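Local coordinates for protein bacterial fluorinating enzyme homolog (Thermus thermophilus, PDB 2CW5) that catalyses the hydrolysis of S-adenosyl-L-methionine to adenosine and L-methionine, works as a homotrimer and has no fluorinase or chlorinase activity, at the interface of chains A and B. Numbering follows the deposited sequence. Chains: chain A/B, Bacterial fluorinating enzyme homolog.

Contact 1: the interface of chains A and B. Residues chain A 14-16; chain B 50-51, 54, 182.
A:Pro15 meets B:Glu54, B:Ala51 and B:Tyr50 in a subunit interface of the homotrimer, where the start of a helix in one chain docks on a helix of the next. The protein belongs to the SAM hydrolase / SAM-dependent halogenase family. The patch joins helix 15-24 of chain A to helix 45-55 of chain B and helps hold the two subunits side by side. The contact is head to side, since A:Pro15 is the first residue of its helix.

The proline ring supplies most of the touching surface from chain A. Its CG lies 3.5 Å from CD of the B:Glu54 carboxylate, and the two side chains cross at about a right angle. The same CG lies off the ring plane of B:Tyr50, 3.8 Å from CE2 at its rim. On the helix surface, A:Pro15 CB rests 3.6 Å from the backbone O of B:Ala51. B:Glu54 has CG anti to its backbone N (chi1 -176°) and stays extended beyond it, which carries the carboxylate across the proline ring.

Polar linkage runs through water 1. The water lies 2.7 Å from B:Glu54 OE2 and 3.0 Å from A:Asp14 OD1. That aspartate oxygen also accepts the backbone N of A:Tyr16 at 2.8 Å, through its anti lone pair. This bond caps the start of helix 15-24 and fixes the carboxylate that holds the water. A:Asp14 and B:Asp182 lie side by side, with OD2 of A:Asp14 4.0 Å from CB of B:Asp182. The A:Asp14 carboxylate has an acidic neighbour on B:Glu54 and another on B:Asp182, not in contact, and these like charges may raise its proton affinity.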
loop_
_atom_site.group_PDB
_atom_site.type_symbol
_atom_site.label_atom_id
_atom_site.label_comp_id
_atom_site.label_asym_id
_atom_site.label_seq_id
_atom_site.Cartn_x
_atom_site.Cartn_y
_atom_site.Cartn_z
ATOM N N ASP A 14 8.676 0.042 4.521
ATOM C CA ASP A 14 9.502 0.388 5.666
ATOM C C ASP A 14 9.087 -0.474 6.845
ATOM O O ASP A 14 7.895 -0.603 7.144
ATOM C CB ASP A 14 9.362 1.868 6.019
ATOM C CG ASP A 14 10.439 2.337 6.980
ATOM O OD1 ASP A 14 10.382 1.980 8.172
ATOM O OD2 ASP A 14 11.360 3.047 6.532
ATOM N N PRO A 15 10.064 -1.099 7.520
ATOM C CA PRO A 15 9.731 -1.945 8.669
ATOM C C PRO A 15 9.003 -1.207 9.796
ATOM O O PRO A 15 8.342 -1.836 10.618
ATOM C CB PRO A 15 11.090 -2.514 9.100
ATOM C CG PRO A 15 12.094 -1.532 8.563
ATOM C CD PRO A 15 11.506 -1.163 7.215
ATOM N N TYR A 16 9.117 0.118 9.844
ATOM C CA TYR A 16 8.418 0.847 10.898
ATOM C C TYR A 16 6.926 0.569 10.761
ATOM O O TYR A 16 6.228 0.395 11.751
ATOM C CB TYR A 16 8.665 2.360 10.819
ATOM C CG TYR A 16 7.842 3.122 11.841
ATOM C CD1 TYR A 16 8.070 2.968 13.212
ATOM C CD2 TYR A 16 6.795 3.951 11.439
ATOM C CE1 TYR A 16 7.270 3.618 14.158
ATOM C CE2 TYR A 16 5.991 4.606 12.373
ATOM C CZ TYR A 16 6.233 4.435 13.729
ATOM O OH TYR A 16 5.434 5.078 14.648
ATOM N N TYR B 50 16.823 -6.997 5.914
ATOM C CA TYR B 50 16.937 -5.938 6.907
ATOM C C TYR B 50 15.568 -5.643 7.538
ATOM O O TYR B 50 15.454 -5.471 8.758
ATOM C CB TYR B 50 17.474 -4.657 6.265
ATOM C CG TYR B 50 17.167 -3.450 7.111
ATOM C CD1 TYR B 50 17.809 -3.258 8.331
ATOM C CD2 TYR B 50 16.161 -2.559 6.747
ATOM C CE1 TYR B 50 17.453 -2.216 9.171
ATOM C CE2 TYR B 50 15.798 -1.507 7.585
ATOM C CZ TYR B 50 16.448 -1.348 8.794
ATOM O OH TYR B 50 16.097 -0.323 9.638
ATOM N N ALA B 51 14.537 -5.569 6.698
ATOM C CA ALA B 51 13.184 -5.288 7.178
ATOM C C ALA B 51 12.754 -6.298 8.245
ATOM O O ALA B 51 12.167 -5.925 9.260
ATOM C CB ALA B 51 12.201 -5.306 6.015
ATOM N N GLU B 54 14.529 -5.674 11.576
ATOM C CA GLU B 54 13.983 -4.600 12.400
ATOM C C GLU B 54 12.637 -4.957 13.030
ATOM O O GLU B 54 12.371 -4.616 14.188
ATOM C CB GLU B 54 13.825 -3.304 11.594
ATOM C CG GLU B 54 13.337 -2.138 12.457
ATOM C CD GLU B 54 13.301 -0.812 11.723
ATOM O OE1 GLU B 54 14.276 -0.494 11.019
ATOM O OE2 GLU B 54 12.300 -0.081 11.857
ATOM N N ASP B 182 16.564 3.762 3.218
ATOM C CA ASP B 182 15.131 3.849 3.467
ATOM C C ASP B 182 14.577 4.865 2.469
ATOM O O ASP B 182 15.334 5.455 1.694
ATOM C CB ASP B 182 14.813 4.224 4.933
ATOM C CG ASP B 182 15.218 5.645 5.303
ATOM O OD1 ASP B 182 15.174 5.954 6.515
ATOM O OD2 ASP B 182 15.555 6.456 4.416
HETATM O O HOH W 1 12.400 2.119 10.359
#

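Contact 2: the interface of chains A and B. Residues chain A 9-10, 41-43; chain B 183-184.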
loop_
_atom_site.group_PDB
_atom_site.type_symbol
_atom_site.label_atom_id
_atom_site.label_comp_id
_atom_site.label_asym_id
_atom_site.label_seq_id
_atom_site.Cartn_x
_atom_site.Cartn_y
_atom_site.Cartn_z
ATOM N N ASP A 9 4.453 8.573 5.804
ATOM C CA ASP A 9 5.198 8.827 4.580
ATOM C C ASP A 9 6.419 7.917 4.494
ATOM O O ASP A 9 7.330 8.167 3.711
ATOM C CB ASP A 9 5.634 10.296 4.541
ATOM C CG ASP A 9 6.567 10.667 5.682
ATOM O OD1 ASP A 9 6.624 9.940 6.703
ATOM O OD2 ASP A 9 7.246 11.705 5.555
ATOM N N PHE A 10 6.430 6.855 5.297
ATOM C CA PHE A 10 7.554 5.923 5.325
ATOM C C PHE A 10 7.591 4.969 4.140
ATOM O O PHE A 10 8.660 4.500 3.757
ATOM C CB PHE A 10 7.519 5.094 6.615
ATOM C CG PHE A 10 7.840 5.877 7.855
ATOM C CD1 PHE A 10 9.160 6.097 8.233
ATOM C CD2 PHE A 10 6.821 6.399 8.646
ATOM C CE1 PHE A 10 9.466 6.829 9.383
ATOM C CE2 PHE A 10 7.112 7.135 9.801
ATOM C CZ PHE A 10 8.436 7.349 10.169
ATOM N N PRO A 41 4.172 11.768 -0.165
ATOM C CA PRO A 41 5.498 12.325 -0.446
ATOM C C PRO A 41 6.255 12.556 0.857
ATOM O O PRO A 41 5.719 13.124 1.806
ATOM C CB PRO A 41 5.179 13.632 -1.171
ATOM C CG PRO A 41 3.901 13.320 -1.878
ATOM C CD PRO A 41 3.118 12.567 -0.815
ATOM N N PRO A 42 7.515 12.114 0.920
ATOM C CA PRO A 42 8.310 12.291 2.136
ATOM C C PRO A 42 8.282 13.707 2.708
ATOM O O PRO A 42 8.515 14.682 1.991
ATOM C CB PRO A 42 9.710 11.882 1.688
ATOM C CG PRO A 42 9.425 10.810 0.688
ATOM C CD PRO A 42 8.285 11.400 -0.114
ATOM N N GLN A 43 7.971 13.795 4.000
ATOM C CA GLN A 43 7.943 15.049 4.747
ATOM C C GLN A 43 6.952 16.124 4.295
ATOM O O GLN A 43 7.048 17.271 4.728
ATOM C CB GLN A 43 9.360 15.635 4.774
ATOM C CG GLN A 43 10.450 14.581 5.022
ATOM C CD GLN A 43 10.272 13.818 6.334
ATOM O OE1 GLN A 43 9.202 13.262 6.620
ATOM N NE2 GLN A 43 11.335 13.776 7.135
ATOM N N ARG B 183 13.268 5.065 2.471
ATOM C CA ARG B 183 12.637 5.974 1.521
ATOM C C ARG B 183 13.143 7.412 1.575
ATOM O O ARG B 183 13.064 8.139 0.589
ATOM C CB ARG B 183 11.124 5.956 1.727
ATOM C CG ARG B 183 10.335 6.570 0.580
ATOM C CD ARG B 183 8.852 6.357 0.814
ATOM N NE ARG B 183 8.048 6.758 -0.329
ATOM C CZ ARG B 183 7.051 7.630 -0.257
ATOM N NH1 ARG B 183 6.748 8.184 0.910
ATOM N NH2 ARG B 183 6.358 7.939 -1.343
ATOM N N PHE B 184 13.661 7.819 2.726
ATOM C CA PHE B 184 14.159 9.180 2.896
ATOM C C PHE B 184 15.597 9.340 2.429
ATOM O O PHE B 184 16.128 10.451 2.401
ATOM C CB PHE B 184 14.040 9.575 4.364
ATOM C CG PHE B 184 12.667 9.353 4.930
ATOM C CD1 PHE B 184 11.567 10.022 4.399
ATOM C CD2 PHE B 184 12.464 8.457 5.968
ATOM C CE1 PHE B 184 10.280 9.796 4.897
ATOM C CE2 PHE B 184 11.183 8.226 6.472
ATOM C CZ PHE B 184 10.091 8.898 5.932
#
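B:Phe184 inserts its ring between A:Phe10, A:Asp9 and A:Pro42, and B:Arg183 reaches beside it to the chain A backbone. This is a subunit interface of the homotrimer.

Apolar packing centres on B:Phe184. Its rim is turned to chain A, and CE2 comes 3.4 Å from CD1 of A:Phe10. The two rings pack edge-to-face with planes 75° apart. On another part of the rim, CD1 lies 3.8 Å from CB of A:Pro42. CE1 lies 3.6 Å from OD2 of the A:Asp9 carboxylate, whose plane is turned 54° from the ring.

A hydrogen bond crosses here: B:Arg183 NH1 donates to the backbone O of A:Asp9 at 2.9 Å. The acceptor lies in the guanidinium plane, but the donor sits above the carbonyl plane. The arginine runs extended from CG to NE, with CG anti to the backbone N (chi1 -165°), and A:Pro42 CD packs over one guanidinium face. A leucine here would probably leave the A:Asp9 carbonyl without this donor and A:Pro42 without its flat partner.

Within chain A, A:Gln43 N donates to A:Asp9 OD2 at 2.7 Å. It steadies a carboxylate that probably binds adenosine, so a neighbouring subunit borders the likely active site.

A:Asp9 and A:Phe10 follow strand 4-8, A:Pro41 to A:Gln43 precede helix 45-55, and the chain B pair lies in the loop between strands 175-181 and 187-189.

Contact 1 and contact 2 belong to the same A-B interface, their C-alpha centres about 13 Å apart. The chain B loop between strands 175-181 and 187-189 serves both: B:Asp182 lies in contact 1, and the next two residues enter contact 2. In chain A the segment joining strand 4-8 to helix 15-24 likewise runs from contact 2 to contact 1. Helix 45-55 contributes to contact 1 from chain B, while the loop before its chain A copy lines contact 2. The shared loops place the helix docking next to the likely adenosine site, so trimer assembly may help shape that site.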